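PDB 2QIB: TetR-family transcriptional regulator from Streptomyces coelicolor A3, which probably binds cis-regulatory DNA through an N-terminal helix-turn-helix domain and regulates transcription, as TetR-family proteins generally do. Local coordinates for residues A[82-85]-A[86-89]; A[206-209]-A[210-213]. All coordinates share one frame; numbering follows the deposited sequence.

In the fold
Two helix ends meet here: contact 1 is the first turn of helix 84-101, contact 2 the last turn of helix 198-209 with the loop that leads on to helix 216-228. They follow in series along the chain, yet their centres lie about 10 Å apart, on the same side of the chain's centre. Glu211 joins them, its OE2 lying 2.9 Å from Gly85 N in a probable hydrogen bond, and Pro83 packs against Asp210 and Pro212. The start of helix 84-101 and the loop after helix 198-209 are thereby tied together at the surface, both following the predicted helix-turn-helix at residues 35-54 in sequence.

Contact 1: A[82-85]-A[86-89]; sequences GPLG and ARLL
Leu84 O receives Leu88 N at 3.0 Å and Gly85 O receives Leu89 N at 2.9 Å, the regular i to i+4 bonds of a helix's first turn, while the bond from Arg87 N to Pro83 O at the N-cap position is weak. Beside this backbone runs the side chain of Arg87. Its CG stands anti to the carbonyl carbon (chi1 -54°) and the chain is extended from CG to NE, which carries the guanidinium back past the start of the helix to Gly82. There NE and NH2 grip one atom side-on: Arg87 NH2 lies 2.8 Å from Gly82 O and in the plane of that carbonyl, whereas NE, 2.9 Å from Gly82 O, sits above it. Both bonds are bent, near 140° at the hydrogen, as expected when two donors share one acceptor. Leu84 CD1 stands over one face of the guanidinium, off toward the rim, 3.7 Å from Arg87 NH2. A leucine in place of Arg87 has no side-chain N-H to offer Gly82 O, and the turn before the helix would probably be freer to shift. The positive phi of Gly82 (71°) suits a residue lacking a side chain. Arg87 NH1 reaches beyond the turn to His139 of helix 119-140, and Leu88 and Leu89 pack on helix 175-194, joining this helix start to two others.

Contact 2: A[206-209]-A[210-213]; sequences RVLA and DEPE
Asp210 and Glu211 both turn CG anti to the carbonyl carbon (chi1 -78° and -67°), and a further bend at chi2 of Glu211 folds its carboxylate back to where one water can bridge it to Val207 O. Each acid then meets a helix carbonyl through one water. Water 2 donates to Val207 O and to Glu211 OE2, the latter at 2.6 Å; water 1 donates to Arg206 O at 2.9 Å and, more weakly, to Asp210 OD1. These bridges engage carbonyls at the C-terminal end of the helix, where oxygens no longer all find an i+4 amide. The backbone bonds tell the same story: Asp210 N gives its stronger bond to Val207 O (3.2 Å) and only a weak one to Arg206 O, and Glu211 N donates to Leu208 O, also at 3.2 Å. These i to i+3 bonds show the winding tightening before the chain leaves the helix. CB of Asp210 comes within 3.5 Å of Val207 O, and CB of Glu211 equally near Leu208 O. Arg206, although oppositely charged to Asp210, turns its NH2 to Leu140 O, at the end of helix 119-140. Glu211 OE2 also accepts from Gly85 N, linking the end of helix 198-209 to the start of helix 84-101.

Contact 1: A[82-85]-A[86-89]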
loop_
_atom_site.group_PDB
_atom_site.type_symbol
_atom_site.label_atom_id
_atom_site.label_comp_id
_atom_site.label_asym_id
_atom_site.label_seq_id
_atom_site.Cartn_x
_atom_site.Cartn_y
_atom_site.Cartn_z
ATOM N N GLY A 82 -1.578 -24.273 -15.917
ATOM C CA GLY A 82 -0.128 -24.277 -15.680
ATOM C C GLY A 82 0.253 -23.728 -14.308
ATOM O O GLY A 82 -0.624 -23.368 -13.520
ATOM N N PRO A 83 1.566 -23.626 -14.026
ATOM C CA PRO A 83 2.041 -23.192 -12.694
ATOM C C PRO A 83 1.468 -21.804 -12.368
ATOM O O PRO A 83 1.373 -20.953 -13.257
ATOM C CB PRO A 83 3.552 -23.035 -12.878
ATOM C CG PRO A 83 3.895 -23.764 -14.085
ATOM C CD PRO A 83 2.670 -23.859 -14.970
ATOM N N LEU A 84 1.104 -21.589 -11.108
ATOM C CA LEU A 84 0.438 -20.341 -10.703
ATOM C C LEU A 84 1.354 -19.134 -10.826
ATOM O O LEU A 84 0.902 -18.056 -11.195
ATOM C CB LEU A 84 -0.128 -20.458 -9.290
ATOM C CG LEU A 84 -1.521 -21.083 -9.225
ATOM C CD1 LEU A 84 -1.463 -22.576 -9.529
ATOM C CD2 LEU A 84 -2.217 -20.809 -7.884
ATOM N N GLY A 85 2.636 -19.318 -10.516
ATOM C CA GLY A 85 3.591 -18.200 -10.561
ATOM C C GLY A 85 3.627 -17.573 -11.946
ATOM O O GLY A 85 3.586 -16.346 -12.086
ATOM N N ALA A 86 3.681 -18.422 -12.978
ATOM C CA ALA A 86 3.699 -17.931 -14.357
ATOM C C ALA A 86 2.428 -17.164 -14.741
ATOM O O ALA A 86 2.503 -16.209 -15.519
ATOM C CB ALA A 86 3.935 -19.116 -15.346
ATOM N N ARG A 87 1.277 -17.599 -14.237
ATOM C CA ARG A 87 0.017 -16.885 -14.472
ATOM C C ARG A 87 0.132 -15.489 -13.880
ATOM O O ARG A 87 -0.212 -14.480 -14.521
ATOM C CB ARG A 87 -1.126 -17.580 -13.748
ATOM C CG ARG A 87 -1.280 -19.091 -14.073
ATOM C CD ARG A 87 -2.516 -19.637 -13.381
ATOM N NE ARG A 87 -2.478 -21.099 -13.328
ATOM C CZ ARG A 87 -3.385 -21.828 -12.686
ATOM N NH1 ARG A 87 -4.406 -21.241 -12.069
ATOM N NH2 ARG A 87 -3.285 -23.153 -12.690
ATOM N N LEU A 88 0.564 -15.430 -12.619
ATOM C CA LEU A 88 0.716 -14.112 -11.976
ATOM C C LEU A 88 1.727 -13.224 -12.719
ATOM O O LEU A 88 1.489 -12.010 -12.881
ATOM C CB LEU A 88 1.086 -14.271 -10.501
ATOM C CG LEU A 88 1.186 -12.959 -9.695
ATOM C CD1 LEU A 88 -0.140 -12.182 -9.707
ATOM C CD2 LEU A 88 1.555 -13.318 -8.250
ATOM N N LEU A 89 2.837 -13.803 -13.179
ATOM C CA LEU A 89 3.825 -13.024 -13.925
ATOM C C LEU A 89 3.193 -12.424 -15.174
ATOM O O LEU A 89 3.445 -11.258 -15.495
ATOM C CB LEU A 89 5.057 -13.874 -14.293
ATOM C CG LEU A 89 6.196 -13.079 -14.937
ATOM C CD1 LEU A 89 6.666 -11.910 -14.035
ATOM C CD2 LEU A 89 7.360 -14.022 -15.312
#

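Contact 2: A[206-209]-A[210-213]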
loop_
_atom_site.group_PDB
_atom_site.type_symbol
_atom_site.label_atom_id
_atom_site.label_comp_id
_atom_site.label_asym_id
_atom_site.label_seq_id
_atom_site.Cartn_x
_atom_site.Cartn_y
_atom_site.Cartn_z
ATOM N N ARG A 206 0.596 -26.712 -1.384
ATOM C CA ARG A 206 -0.128 -27.064 -2.603
ATOM C C ARG A 206 0.236 -26.119 -3.754
ATOM O O ARG A 206 0.524 -26.563 -4.862
ATOM C CB ARG A 206 -1.623 -27.033 -2.328
ATOM C CG ARG A 206 -2.493 -27.403 -3.494
ATOM C CD ARG A 206 -3.954 -27.504 -3.059
ATOM N NE ARG A 206 -4.564 -26.218 -2.684
ATOM C CZ ARG A 206 -4.838 -25.223 -3.538
ATOM N NH1 ARG A 206 -4.521 -25.303 -4.827
ATOM N NH2 ARG A 206 -5.412 -24.123 -3.097
ATOM N N VAL A 207 0.229 -24.809 -3.482
ATOM C CA VAL A 207 0.619 -23.846 -4.489
ATOM C C VAL A 207 2.034 -24.099 -5.018
ATOM O O VAL A 207 2.258 -24.157 -6.230
ATOM C CB VAL A 207 0.452 -22.394 -3.966
ATOM C CG1 VAL A 207 1.105 -21.415 -4.924
ATOM C CG2 VAL A 207 -1.028 -22.094 -3.807
ATOM N N LEU A 208 2.991 -24.268 -4.117
ATOM C CA LEU A 208 4.364 -24.583 -4.527
ATOM C C LEU A 208 4.581 -25.969 -5.184
ATOM O O LEU A 208 5.508 -26.141 -5.955
ATOM C CB LEU A 208 5.324 -24.355 -3.366
ATOM C CG LEU A 208 5.288 -22.904 -2.888
ATOM C CD1 LEU A 208 6.014 -22.760 -1.556
ATOM C CD2 LEU A 208 5.872 -21.940 -3.949
ATOM N N ALA A 209 3.705 -26.938 -4.911
ATOM C CA ALA A 209 3.783 -28.250 -5.575
ATOM C C ALA A 209 3.412 -28.137 -7.063
ATOM O O ALA A 209 3.740 -29.015 -7.871
ATOM C CB ALA A 209 2.872 -29.266 -4.873
ATOM N N ASP A 210 2.709 -27.063 -7.418
ATOM C CA ASP A 210 2.282 -26.830 -8.793
ATOM C C ASP A 210 3.347 -26.113 -9.627
ATOM O O ASP A 210 3.165 -25.929 -10.839
ATOM C CB ASP A 210 0.965 -26.023 -8.831
ATOM C CG ASP A 210 -0.278 -26.883 -8.537
ATOM O OD1 ASP A 210 -0.194 -28.126 -8.587
ATOM O OD2 ASP A 210 -1.360 -26.296 -8.269
ATOM N N GLU A 211 4.431 -25.680 -8.981
ATOM C CA GLU A 211 5.558 -25.082 -9.689
ATOM C C GLU A 211 6.480 -26.194 -10.202
ATOM O O GLU A 211 6.670 -27.183 -9.503
ATOM C CB GLU A 211 6.358 -24.177 -8.744
ATOM C CG GLU A 211 5.639 -22.904 -8.244
ATOM C CD GLU A 211 5.275 -21.936 -9.370
ATOM O OE1 GLU A 211 6.176 -21.558 -10.161
ATOM O OE2 GLU A 211 4.092 -21.538 -9.432
ATOM N N PRO A 212 7.076 -26.038 -11.398
ATOM C CA PRO A 212 8.018 -27.082 -11.840
ATOM C C PRO A 212 9.300 -27.027 -10.996
ATOM O O PRO A 212 9.675 -25.948 -10.514
ATOM C CB PRO A 212 8.326 -26.692 -13.282
ATOM C CG PRO A 212 8.114 -25.203 -13.313
ATOM C CD PRO A 212 6.960 -24.947 -12.381
ATOM N N GLU A 213 9.949 -28.168 -10.803
ATOM C CA GLU A 213 11.160 -28.182 -9.977
ATOM C C GLU A 213 12.265 -27.283 -10.540
ATOM O O GLU A 213 13.051 -26.736 -9.768
ATOM C CB GLU A 213 11.677 -29.603 -9.701
ATOM C CG GLU A 213 12.314 -30.306 -10.880
ATOM C CD GLU A 213 13.013 -31.609 -10.476
ATOM O OE1 GLU A 213 13.108 -31.904 -9.260
ATOM O OE2 GLU A 213 13.470 -32.343 -11.381
HETATM O O HOH W 1 -0.836 -28.967 -5.657
HETATM O O HOH W 2 2.008 -22.885 -8.658
#